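Coclaurine N-methyltransferase (Coptis japonica, PDB 6GKV) catalyses methyl transfer from S-adenosyl-L-methionine to the ring nitrogen of tetrahydroisoquinolines such as coclaurine, a step of plant alkaloid biosynthesis carried out by a homodimer. Local coordinates at residues 32-36 / 336-342; 91-96 / 110-115; 248-252 / 322-326; 281-285 / 330-335. All blocks are in the same frame, centred on the assembly; numbering follows the deposited sequence.

Interaction 1 (32-36 / 336-342)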
# COMPACT_ATOMS: atom_id res chain seq x y z
N LEU A 32 -19.53 11.29 -9.24
CA LEU A 32 -18.85 10.32 -8.40
C LEU A 32 -18.74 8.97 -9.11
O LEU A 32 -17.65 8.48 -9.35
CB LEU A 32 -19.58 10.16 -7.08
CG LEU A 32 -19.49 11.35 -6.14
CD1 LEU A 32 -20.05 10.97 -4.79
CD2 LEU A 32 -18.03 11.80 -6.03
N ALA A 33 -19.89 8.41 -9.47
CA ALA A 33 -19.95 7.18 -10.25
C ALA A 33 -18.94 7.21 -11.38
O ALA A 33 -18.18 6.27 -11.57
CB ALA A 33 -21.35 6.98 -10.81
N ARG A 34 -18.90 8.32 -12.10
CA ARG A 34 -18.00 8.44 -13.24
C ARG A 34 -16.53 8.54 -12.84
O ARG A 34 -15.66 8.17 -13.63
CB ARG A 34 -18.36 9.66 -14.08
CG ARG A 34 -19.67 9.56 -14.87
CD ARG A 34 -19.93 10.88 -15.63
NE ARG A 34 -18.92 11.11 -16.66
CZ ARG A 34 -18.17 12.20 -16.78
NH1 ARG A 34 -18.30 13.22 -15.93
NH2 ARG A 34 -17.29 12.28 -17.76
N ARG A 35 -16.24 9.05 -11.64
CA ARG A 35 -14.85 9.14 -11.17
C ARG A 35 -14.37 7.74 -10.77
O ARG A 35 -13.26 7.33 -11.11
CB ARG A 35 -14.70 10.11 -10.00
CG ARG A 35 -13.24 10.28 -9.53
CD ARG A 35 -12.74 11.64 -9.91
NE ARG A 35 -11.59 11.59 -10.79
CZ ARG A 35 -11.14 12.63 -11.48
NH1 ARG A 35 -10.08 12.50 -12.26
NH2 ARG A 35 -11.76 13.80 -11.38
N LEU A 36 -15.23 6.99 -10.08
CA LEU A 36 -14.94 5.59 -9.79
C LEU A 36 -14.61 4.82 -11.06
O LEU A 36 -13.71 3.98 -11.09
CB LEU A 36 -16.12 4.94 -9.07
CG LEU A 36 -16.37 5.44 -7.65
CD1 LEU A 36 -17.35 4.51 -6.96
CD2 LEU A 36 -15.07 5.52 -6.86
N TYR A 336 -20.55 7.92 -0.12
CA TYR A 336 -20.79 7.06 -1.28
C TYR A 336 -20.56 5.58 -0.96
O TYR A 336 -19.61 5.24 -0.20
CB TYR A 336 -19.91 7.48 -2.46
CG TYR A 336 -20.43 7.01 -3.81
CD1 TYR A 336 -21.45 7.70 -4.45
CD2 TYR A 336 -19.92 5.87 -4.43
CE1 TYR A 336 -21.93 7.28 -5.67
CE2 TYR A 336 -20.41 5.44 -5.67
CZ TYR A 336 -21.42 6.16 -6.27
OH TYR A 336 -21.92 5.77 -7.49
N ASN A 337 -21.40 4.71 -1.52
CA ASN A 337 -21.35 3.25 -1.27
C ASN A 337 -21.10 2.88 0.18
O ASN A 337 -20.16 2.15 0.47
CB ASN A 337 -20.26 2.58 -2.10
CG ASN A 337 -20.62 2.49 -3.55
OD1 ASN A 337 -21.81 2.54 -3.92
ND2 ASN A 337 -19.61 2.34 -4.41
N ASN A 338 -21.92 3.42 1.07
CA ASN A 338 -21.80 3.18 2.50
C ASN A 338 -20.43 3.55 3.08
O ASN A 338 -20.02 3.01 4.09
CB ASN A 338 -22.13 1.72 2.81
CG ASN A 338 -22.45 1.47 4.28
OD1 ASN A 338 -22.89 2.37 4.99
ND2 ASN A 338 -22.22 0.24 4.75
N GLY A 339 -19.73 4.49 2.45
CA GLY A 339 -18.48 5.02 3.02
C GLY A 339 -17.22 4.18 2.77
O GLY A 339 -16.18 4.41 3.41
N GLU A 340 -17.31 3.25 1.83
CA GLU A 340 -16.25 2.30 1.53
C GLU A 340 -15.58 2.61 0.21
O GLU A 340 -15.04 1.73 -0.44
CB GLU A 340 -16.82 0.87 1.54
CG GLU A 340 -17.15 0.38 2.95
CD GLU A 340 -15.87 0.22 3.79
OE1 GLU A 340 -14.86 -0.29 3.24
OE2 GLU A 340 -15.85 0.61 4.99
N GLU A 341 -15.64 3.87 -0.20
CA GLU A 341 -14.92 4.34 -1.38
C GLU A 341 -13.94 5.46 -0.99
O GLU A 341 -12.73 5.26 -0.95
CB GLU A 341 -15.90 4.83 -2.45
CG GLU A 341 -16.81 3.75 -3.00
CD GLU A 341 -16.07 2.69 -3.81
OE1 GLU A 341 -14.90 2.90 -4.14
OE2 GLU A 341 -16.67 1.65 -4.14
N TRP A 342 -14.48 6.65 -0.75
CA TRP A 342 -13.68 7.78 -0.29
C TRP A 342 -13.75 7.78 1.23
O TRP A 342 -14.83 7.55 1.80
CB TRP A 342 -14.20 9.10 -0.89
CG TRP A 342 -13.89 9.24 -2.36
CD1 TRP A 342 -12.71 9.62 -2.91
CD2 TRP A 342 -14.79 8.98 -3.46
NE1 TRP A 342 -12.80 9.62 -4.28
CE2 TRP A 342 -14.05 9.25 -4.64
CE3 TRP A 342 -16.13 8.60 -3.55
CZ2 TRP A 342 -14.64 9.12 -5.91
CZ3 TRP A 342 -16.70 8.49 -4.83
CH2 TRP A 342 -15.95 8.74 -5.98
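Leu32 and Leu36, one turn apart on helix 21-39, push their forked ends between the rings of Tyr336 and Trp342. Each leucine divides its methyls in the same way. On the phenol, Leu36 CD1 lies 3.4 Å from Tyr336 CE2 and Leu32 CD1 3.6 Å from Tyr336 CD1, while Leu32 CB sits over one face of the ring. On the indole, both CD2 methyls close on the outer corner of the six-membered ring: Leu36 CD2 is 3.5 Å from Trp342 CH2, and Leu32 CD2 is 3.7 Å from that same CH2. Both leucines hold CG opposite the carbonyl carbon (chi1 near -70°), which points their forks the same way off the helix. Arg35 adds its CG at the indole edge, then bends away to Glu238 and Trp38.

This tight part thins out toward Asn337 and Ala33. Ala33 offers a single methyl, 3.6 Å from Tyr336 OH. Asn337 is exposed and brushes Leu36 CD1 with ND2 at 4.0 Å; its amide is occupied mainly within the loop, where ND2 donates to Glu341 OE2 over 3.0 Å, approaching from the anti side of the carboxylate.

The buried polar groups are satisfied by other neighbours: Glu341 OE1 is bonded to Tyr40 and His230, and Trp342 NE1 to Tyr235. Across the contact itself the meeting is mostly carbon against carbon, with a few polar atoms touched only by methyls, so the hold of helix 21-39 on the loop between helix 313-335 and strand 342-350 rests on shape and hydrophobic burial.

Interaction 2 (91-96 / 110-115). With SAH (S-adenosyl-L-homocysteine), chain C.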
# COMPACT_ATOMS: atom_id res chain seq x y z
N LYS A 91 -13.56 22.42 14.47
CA LYS A 91 -12.76 21.44 13.76
C LYS A 91 -13.20 21.43 12.31
O LYS A 91 -14.34 21.07 12.01
CB LYS A 91 -12.92 20.06 14.40
CG LYS A 91 -11.96 19.00 13.84
CD LYS A 91 -12.11 17.69 14.62
CE LYS A 91 -10.84 16.87 14.52
NZ LYS A 91 -10.61 16.41 13.13
N GLY A 92 -12.30 21.83 11.42
CA GLY A 92 -12.63 21.96 10.00
C GLY A 92 -12.11 20.76 9.23
O GLY A 92 -11.61 20.89 8.11
N SER A 93 -12.24 19.59 9.86
CA SER A 93 -11.75 18.33 9.33
C SER A 93 -12.59 17.17 9.92
O SER A 93 -13.42 17.38 10.82
CB SER A 93 -10.27 18.16 9.66
OG SER A 93 -10.03 18.40 11.05
N CYS A 94 -12.35 15.95 9.45
CA CYS A 94 -13.22 14.82 9.78
C CYS A 94 -13.48 14.59 11.28
O CYS A 94 -12.56 14.58 12.09
CB CYS A 94 -12.63 13.54 9.18
SG CYS A 94 -13.74 12.15 9.26
N CYS A 95 -14.74 14.43 11.65
CA CYS A 95 -15.08 14.09 13.03
C CYS A 95 -15.47 12.61 13.13
O CYS A 95 -15.64 11.94 12.12
CB CYS A 95 -16.19 14.97 13.55
SG CYS A 95 -15.74 16.68 13.48
N TYR A 96 -15.58 12.12 14.35
CA TYR A 96 -15.77 10.69 14.56
C TYR A 96 -17.11 10.39 15.22
O TYR A 96 -17.33 10.73 16.39
CB TYR A 96 -14.62 10.13 15.38
CG TYR A 96 -14.52 8.63 15.30
CD1 TYR A 96 -15.14 7.82 16.25
CD2 TYR A 96 -13.83 8.03 14.27
CE1 TYR A 96 -15.06 6.45 16.17
CE2 TYR A 96 -13.74 6.65 14.18
CZ TYR A 96 -14.36 5.87 15.14
OH TYR A 96 -14.26 4.50 15.05
N ALA A 110 -14.32 13.12 19.95
CA ALA A 110 -13.92 11.74 19.73
C ALA A 110 -12.74 11.60 18.76
O ALA A 110 -11.84 10.78 19.00
CB ALA A 110 -15.09 10.92 19.26
N MET A 111 -12.74 12.36 17.67
CA MET A 111 -11.59 12.35 16.75
C MET A 111 -10.33 12.91 17.43
O MET A 111 -9.24 12.37 17.25
CB MET A 111 -11.84 13.19 15.49
CG MET A 111 -12.31 12.49 14.25
SD MET A 111 -11.54 11.01 13.59
CE MET A 111 -9.89 11.38 13.75
N LEU A 112 -10.49 13.99 18.19
CA LEU A 112 -9.36 14.65 18.83
C LEU A 112 -8.70 13.70 19.82
O LEU A 112 -7.47 13.58 19.85
CB LEU A 112 -9.82 15.95 19.51
CG LEU A 112 -10.13 17.07 18.49
CD1 LEU A 112 -10.67 18.34 19.14
CD2 LEU A 112 -8.89 17.36 17.63
N ASP A 113 -9.52 13.03 20.62
CA ASP A 113 -9.06 11.98 21.51
C ASP A 113 -8.32 10.88 20.75
O ASP A 113 -7.24 10.45 21.15
CB ASP A 113 -10.24 11.37 22.28
CG ASP A 113 -10.61 12.20 23.49
OD1 ASP A 113 -9.86 13.13 23.83
OD2 ASP A 113 -11.65 11.90 24.12
N LEU A 114 -8.91 10.43 19.65
CA LEU A 114 -8.32 9.38 18.84
C LEU A 114 -6.94 9.77 18.28
O LEU A 114 -6.05 8.93 18.15
CB LEU A 114 -9.28 8.99 17.71
CG LEU A 114 -8.86 7.82 16.82
CD1 LEU A 114 -8.45 6.58 17.63
CD2 LEU A 114 -9.95 7.49 15.80
N TYR A 115 -6.75 11.04 17.96
CA TYR A 115 -5.45 11.54 17.51
C TYR A 115 -4.40 11.39 18.60
O TYR A 115 -3.27 11.00 18.33
CB TYR A 115 -5.53 13.02 17.12
CG TYR A 115 -6.37 13.34 15.91
CD1 TYR A 115 -6.51 12.43 14.87
CD2 TYR A 115 -6.98 14.60 15.78
CE1 TYR A 115 -7.24 12.77 13.74
CE2 TYR A 115 -7.74 14.92 14.67
CZ TYR A 115 -7.88 13.99 13.66
OH TYR A 115 -8.64 14.31 12.55
N SAH C . -5.90 21.04 10.61
CA SAH C . -7.08 21.88 10.79
CB SAH C . -7.56 22.43 9.46
CG SAH C . -7.37 21.53 8.25
SD SAH C . -7.77 22.40 6.71
C SAH C . -8.21 21.12 11.47
O SAH C . -8.15 19.89 11.49
OXT SAH C . -9.18 21.70 11.97
C5' SAH C . -6.03 22.62 6.24
C4' SAH C . -5.24 23.56 7.15
O4' SAH C . -3.91 23.71 6.68
C3' SAH C . -5.83 24.96 7.21
O3' SAH C . -5.67 25.47 8.52
C2' SAH C . -4.96 25.80 6.31
O2' SAH C . -4.91 27.11 6.81
C1' SAH C . -3.63 25.08 6.40
N9 SAH C . -2.79 25.22 5.19
C8 SAH C . -3.13 24.97 3.88
N7 SAH C . -2.05 25.24 3.10
C5 SAH C . -1.03 25.66 3.89
C6 SAH C . 0.28 26.07 3.63
N6 SAH C . 0.76 26.10 2.38
N1 SAH C . 1.10 26.45 4.68
C2 SAH C . 0.61 26.43 5.97
N3 SAH C . -0.68 26.03 6.23
C4 SAH C . -1.48 25.65 5.20
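Lys91 NZ is gripped three times: by Tyr115 OH across the contact at 2.9 Å, by Ser93 OG at 2.9 Å and by Cys94 O at 2.9 Å. The ammonium sits at the edge of the Tyr115 ring, near its plane, but stands above the carbonyl plane of Cys94 by 37°. The lysine runs out extended, CG opposite its backbone N (chi1 -171°), and turns only at the last bond (chi4 -66°), which swings NZ onto its partners. Its CE packs 3.7 Å from Leu112 CD2. Tyr115 OH is in turn bonded to Glu226.

Further along the loop, Met111 crosses Tyr96 at about a right angle: CG is 3.5 Å from Tyr96 CB, and SD makes an oblique Met-aromatic contact with the ring, 5.0 Å from its centroid. Ala110 and Leu114 complete this apolar end.

Gly92 N donates to SAH OXT at 3.2 Å. Ser93 OG also meets SAH O, at a doubtfully short distance; if that bond holds, the lysine is second shell to the carboxylate and would probably favour its charge. The arrangement belongs to the amino-acid end of the S-adenosyl-L-homocysteine site in a Rossmann-like methyltransferase domain.

Interaction 3 (248-252 / 322-326). With F2W (6,7-dimethoxy-2-methyl-1,2,3,4-tetrahydroisoquinolin-2-ium), chain D.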
# COMPACT_ATOMS: atom_id res chain seq x y z
N GLU A 248 -14.33 20.87 -9.77
CA GLU A 248 -13.97 22.25 -9.41
C GLU A 248 -15.08 23.06 -8.74
O GLU A 248 -14.89 24.23 -8.45
CB GLU A 248 -13.47 23.00 -10.64
CG GLU A 248 -12.04 22.69 -10.97
CD GLU A 248 -11.65 23.13 -12.36
OE1 GLU A 248 -12.51 23.73 -13.05
OE2 GLU A 248 -10.50 22.87 -12.77
N TYR A 249 -16.22 22.43 -8.51
CA TYR A 249 -17.36 23.04 -7.81
C TYR A 249 -16.95 23.70 -6.49
O TYR A 249 -17.35 24.81 -6.22
CB TYR A 249 -18.41 21.96 -7.57
CG TYR A 249 -19.72 22.27 -6.86
CD1 TYR A 249 -20.47 23.45 -7.09
CD2 TYR A 249 -20.29 21.31 -6.03
CE1 TYR A 249 -21.71 23.66 -6.45
CE2 TYR A 249 -21.51 21.50 -5.40
CZ TYR A 249 -22.22 22.65 -5.61
OH TYR A 249 -23.44 22.76 -4.95
N VAL A 250 -16.14 23.02 -5.68
CA VAL A 250 -15.86 23.47 -4.31
C VAL A 250 -14.45 24.05 -4.11
O VAL A 250 -14.30 25.15 -3.56
CB VAL A 250 -16.07 22.31 -3.31
CG1 VAL A 250 -15.41 22.62 -1.99
CG2 VAL A 250 -17.54 22.06 -3.12
N PHE A 251 -13.44 23.31 -4.54
CA PHE A 251 -12.05 23.70 -4.39
C PHE A 251 -11.51 24.30 -5.68
O PHE A 251 -11.74 23.75 -6.76
CB PHE A 251 -11.18 22.51 -3.98
CG PHE A 251 -11.60 21.87 -2.69
CD1 PHE A 251 -12.54 20.83 -2.69
CD2 PHE A 251 -11.08 22.30 -1.48
CE1 PHE A 251 -12.94 20.26 -1.50
CE2 PHE A 251 -11.47 21.71 -0.29
CZ PHE A 251 -12.41 20.69 -0.30
N PRO A 252 -10.78 25.43 -5.58
CA PRO A 252 -10.15 26.04 -6.76
C PRO A 252 -9.23 25.07 -7.51
O PRO A 252 -8.65 24.15 -6.92
CB PRO A 252 -9.36 27.23 -6.17
CG PRO A 252 -9.34 27.02 -4.67
CD PRO A 252 -10.57 26.23 -4.35
N TYR A 322 -22.32 28.46 -1.72
CA TYR A 322 -20.98 27.92 -1.85
C TYR A 322 -20.78 26.93 -0.72
O TYR A 322 -20.32 25.81 -0.93
CB TYR A 322 -19.89 29.00 -1.78
CG TYR A 322 -18.54 28.32 -1.61
CD1 TYR A 322 -17.87 27.83 -2.72
CD2 TYR A 322 -17.98 28.12 -0.35
CE1 TYR A 322 -16.66 27.17 -2.59
CE2 TYR A 322 -16.77 27.44 -0.20
CZ TYR A 322 -16.12 26.98 -1.33
OH TYR A 322 -14.92 26.33 -1.24
N TRP A 323 -21.09 27.37 0.49
CA TRP A 323 -20.84 26.56 1.65
C TRP A 323 -21.77 25.34 1.67
O TRP A 323 -21.38 24.25 2.11
CB TRP A 323 -20.95 27.42 2.91
CG TRP A 323 -19.65 28.19 3.11
CD1 TRP A 323 -19.45 29.54 2.98
CD2 TRP A 323 -18.36 27.63 3.40
NE1 TRP A 323 -18.13 29.86 3.20
CE2 TRP A 323 -17.43 28.69 3.47
CE3 TRP A 323 -17.88 26.33 3.64
CZ2 TRP A 323 -16.07 28.51 3.75
CZ3 TRP A 323 -16.54 26.13 3.92
CH2 TRP A 323 -15.65 27.21 3.98
N ARG A 324 -22.99 25.50 1.16
CA ARG A 324 -23.90 24.36 0.99
C ARG A 324 -23.28 23.31 0.08
O ARG A 324 -23.20 22.16 0.47
CB ARG A 324 -25.23 24.81 0.41
CG ARG A 324 -26.13 25.49 1.43
CD ARG A 324 -27.27 26.22 0.74
NE ARG A 324 -28.22 26.73 1.72
CZ ARG A 324 -29.17 27.62 1.45
NH1 ARG A 324 -29.30 28.11 0.23
NH2 ARG A 324 -29.98 28.02 2.42
N GLY A 325 -22.83 23.70 -1.10
CA GLY A 325 -22.12 22.79 -2.00
C GLY A 325 -20.83 22.21 -1.43
O GLY A 325 -20.38 21.15 -1.85
N PHE A 326 -20.22 22.92 -0.48
CA PHE A 326 -19.05 22.39 0.21
C PHE A 326 -19.44 21.12 0.94
O PHE A 326 -18.88 20.06 0.75
CB PHE A 326 -18.54 23.43 1.21
CG PHE A 326 -17.28 23.05 1.91
CD1 PHE A 326 -16.04 23.40 1.37
CD2 PHE A 326 -17.31 22.38 3.12
CE1 PHE A 326 -14.86 23.08 2.02
CE2 PHE A 326 -16.14 22.04 3.77
CZ PHE A 326 -14.92 22.40 3.21
CAM F2W D . -16.03 18.65 1.74
OAK F2W D . -15.09 17.89 0.94
CAB F2W D . -13.82 18.03 1.43
CAA F2W D . -13.52 18.76 2.58
CAF F2W D . -12.18 18.84 2.98
CAJ F2W D . -11.79 19.51 4.13
CAI F2W D . -10.31 19.99 4.21
NAH F2W D . -9.51 18.76 4.06
CAO F2W D . -8.15 19.29 3.88
CAG F2W D . -9.93 18.37 2.72
CAE F2W D . -11.21 18.15 2.31
CAD F2W D . -11.51 17.44 1.15
CAC F2W D . -12.83 17.35 0.74
OAL F2W D . -13.24 16.68 -0.38
CAN F2W D . -12.27 15.96 -1.16
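One hydrogen bond joins the loop 248-252 to helix 313-335: Tyr322 OH donates to Val250 O over 2.7 Å. The hydroxyl comes in at a C=O...O angle of 138°, tilted 34° from the carbonyl plane, and the carbonyl oxygen lies at the edge of the phenol ring.

Van der Waals contacts gather on Val250, whose two methyls divide the work. CG1, set opposite the backbone N (chi1 163°), lies 3.5 Å from Phe326 CD1, the two side chains crossing at about a right angle. CG2 fits against the helix backbone, 3.2 Å from Gly325 O. Beside it Tyr249 lays the outer end of its ring on the bare backbone, OH 3.2 Å from Gly325 CA, an approach that the glycine makes possible.

The aromatic side is formed by Phe251 and Phe326, an oblique pair with CZ of Phe251 4.1 Å from CE1 of Phe326. Both reach the bound N-methylheliamine. Phe251 brings its edge down over the ligand's dimethoxy ring, CZ 3.5 Å from CAB, whereas Phe326 receives the methoxy carbon CAM over one face and has Trp323 on the other. Phe326 O is 3.3 Å from CAM.

The chemistry is divided accordingly: a single polar bond fixes the loop on the helix, and the greasy surface so created suits the methoxy-bearing end of the ligand, consistent with recognition of substrates by shape and aromatic contact.

Interaction 4 (281-285 / 330-335). With F2W (6,7-dimethoxy-2-methyl-1,2,3,4-tetrahydroisoquinolin-2-ium), chain D.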
# COMPACT_ATOMS: atom_id res chain seq x y z
N GLY A 281 -15.67 6.37 5.39
CA GLY A 281 -16.15 7.64 4.86
C GLY A 281 -17.47 8.16 5.45
O GLY A 281 -17.88 9.30 5.20
N LYS A 282 -18.12 7.32 6.26
CA LYS A 282 -19.38 7.70 6.91
C LYS A 282 -19.16 8.78 7.96
O LYS A 282 -20.07 9.54 8.28
CB LYS A 282 -20.04 6.47 7.55
CG LYS A 282 -20.86 5.64 6.59
CD LYS A 282 -22.00 4.91 7.32
CE LYS A 282 -21.45 3.98 8.40
NZ LYS A 282 -22.03 2.60 8.39
N HIS A 283 -17.97 8.82 8.52
CA HIS A 283 -17.63 9.84 9.51
C HIS A 283 -17.50 11.22 8.89
O HIS A 283 -18.06 12.20 9.40
CB HIS A 283 -16.34 9.47 10.23
CG HIS A 283 -16.40 8.15 10.93
ND1 HIS A 283 -16.93 8.00 12.19
CD2 HIS A 283 -15.96 6.93 10.56
CE1 HIS A 283 -16.83 6.74 12.56
NE2 HIS A 283 -16.23 6.07 11.59
N PHE A 284 -16.79 11.32 7.78
CA PHE A 284 -16.70 12.64 7.18
C PHE A 284 -18.01 12.98 6.48
O PHE A 284 -18.38 14.16 6.36
CB PHE A 284 -15.51 12.77 6.23
CG PHE A 284 -15.04 14.20 6.06
CD1 PHE A 284 -15.45 15.14 6.97
CD2 PHE A 284 -14.16 14.58 5.07
CE1 PHE A 284 -15.07 16.45 6.87
CE2 PHE A 284 -13.75 15.91 5.00
CZ PHE A 284 -14.22 16.85 5.89
N SER A 285 -18.73 11.96 6.05
CA SER A 285 -20.02 12.22 5.44
C SER A 285 -20.92 12.85 6.48
O SER A 285 -21.57 13.86 6.22
CB SER A 285 -20.64 10.95 4.87
OG SER A 285 -21.81 11.27 4.14
N GLY A 330 -19.07 17.08 0.35
CA GLY A 330 -18.56 16.23 1.41
C GLY A 330 -19.49 15.08 1.77
O GLY A 330 -19.05 13.94 1.89
N MET A 331 -20.77 15.38 1.94
CA MET A 331 -21.75 14.34 2.27
C MET A 331 -21.79 13.19 1.26
O MET A 331 -21.68 12.03 1.62
CB MET A 331 -23.15 14.92 2.37
CG MET A 331 -23.55 15.30 3.77
SD MET A 331 -25.21 15.99 3.78
CE MET A 331 -26.16 14.57 3.30
N GLU A 332 -21.95 13.51 -0.00
CA GLU A 332 -22.17 12.49 -1.00
C GLU A 332 -20.89 11.77 -1.37
O GLU A 332 -20.91 10.59 -1.69
CB GLU A 332 -22.79 13.09 -2.26
CG GLU A 332 -24.21 13.61 -2.08
CD GLU A 332 -25.14 12.58 -1.49
OE1 GLU A 332 -25.29 11.49 -2.10
OE2 GLU A 332 -25.72 12.87 -0.42
N MET A 333 -19.77 12.49 -1.35
CA MET A 333 -18.52 11.90 -1.80
C MET A 333 -18.05 10.85 -0.79
O MET A 333 -17.78 9.71 -1.14
CB MET A 333 -17.47 12.98 -2.01
CG MET A 333 -16.09 12.43 -2.04
SD MET A 333 -14.77 13.59 -2.22
CE MET A 333 -14.76 13.59 -3.94
N PHE A 334 -17.98 11.25 0.47
CA PHE A 334 -17.51 10.37 1.50
C PHE A 334 -18.53 9.34 1.95
O PHE A 334 -18.16 8.26 2.38
CB PHE A 334 -17.02 11.21 2.67
CG PHE A 334 -15.74 11.89 2.36
CD1 PHE A 334 -15.74 13.14 1.74
CD2 PHE A 334 -14.53 11.24 2.58
CE1 PHE A 334 -14.56 13.76 1.39
CE2 PHE A 334 -13.33 11.86 2.23
CZ PHE A 334 -13.35 13.11 1.65
N GLY A 335 -19.82 9.65 1.82
CA GLY A 335 -20.85 8.68 2.18
C GLY A 335 -21.15 7.71 1.06
O GLY A 335 -21.92 6.77 1.25
CAM F2W D . -16.03 18.65 1.74
OAK F2W D . -15.09 17.89 0.94
CAB F2W D . -13.82 18.03 1.43
CAA F2W D . -13.52 18.76 2.58
CAF F2W D . -12.18 18.84 2.98
CAJ F2W D . -11.79 19.51 4.13
CAI F2W D . -10.31 19.99 4.21
NAH F2W D . -9.51 18.76 4.06
CAO F2W D . -8.15 19.29 3.88
CAG F2W D . -9.93 18.37 2.72
CAE F2W D . -11.21 18.15 2.31
CAD F2W D . -11.51 17.44 1.15
CAC F2W D . -12.83 17.35 0.74
OAL F2W D . -13.24 16.68 -0.38
CAN F2W D . -12.27 15.96 -1.16
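At the substrate pocket the start of helix 281-297 and the last turns of helix 313-335 run side by side, antiparallel at 174° and with axes only 7.4 Å apart, pinned by Ser285 to Met331. Ser285 OG donates to Met331 O over 2.6 Å, in the carbonyl plane and on a lone pair. Rotation of the hydroxyl to the position opposite the backbone N (chi1 -172°) turns it to the other helix, and Met331 O also keeps its helical bond from Gly335 N. Glycines allow the close approach: Gly281 CA makes a CA-H...O contact of 3.3 Å with Phe334 O, and Gly335 backs onto Ser285.

Toward the ligand, Phe284 and Phe334 form an edge-to-face pair with planes at 61°. Phe284 CD2 stands over the centre of the Phe334 ring, 3.8 Å from CE1. Together they wall the bound N-methylheliamine: Phe284 CE2 is 3.7 Å from CAA, and Phe334 turns its edge to the methoxy oxygen OAL, with CE1 at 3.7 Å. The methoxy carbons fall to Met333, SD 3.6 Å from CAN, and to Gly330, CA 3.5 Å from CAM.

Both phenylalanines touch Ile228 of strand 221-230 on the central sheet as well as the ligand. On another side of helix 313-335, Glu332 forms a salt bridge with Arg29 of helix 21-39.

In the fold
Interactions 2 and 3 are buried; interactions 1 and 4 are partly so, and interaction 1 lies farthest from the centre of the chain. Helix 313-335 carries one side of both 3 and 4, which share the bound N-methylheliamine, and the loop of interaction 1 follows directly on it. Interactions 1 and 4 touch, Gly339 O being probably hydrogen-bonded to Gly281 N, while 2 meets 4 where Tyr96 stacks on His283. Chemistry follows place: the S-adenosyl-L-homocysteine end is held by a lysine network, the substrate end by aromatic rings with one hydroxyl-to-carbonyl bond in each contact, and the contact to the outlying helix 21-39 is made mainly by leucines against rings.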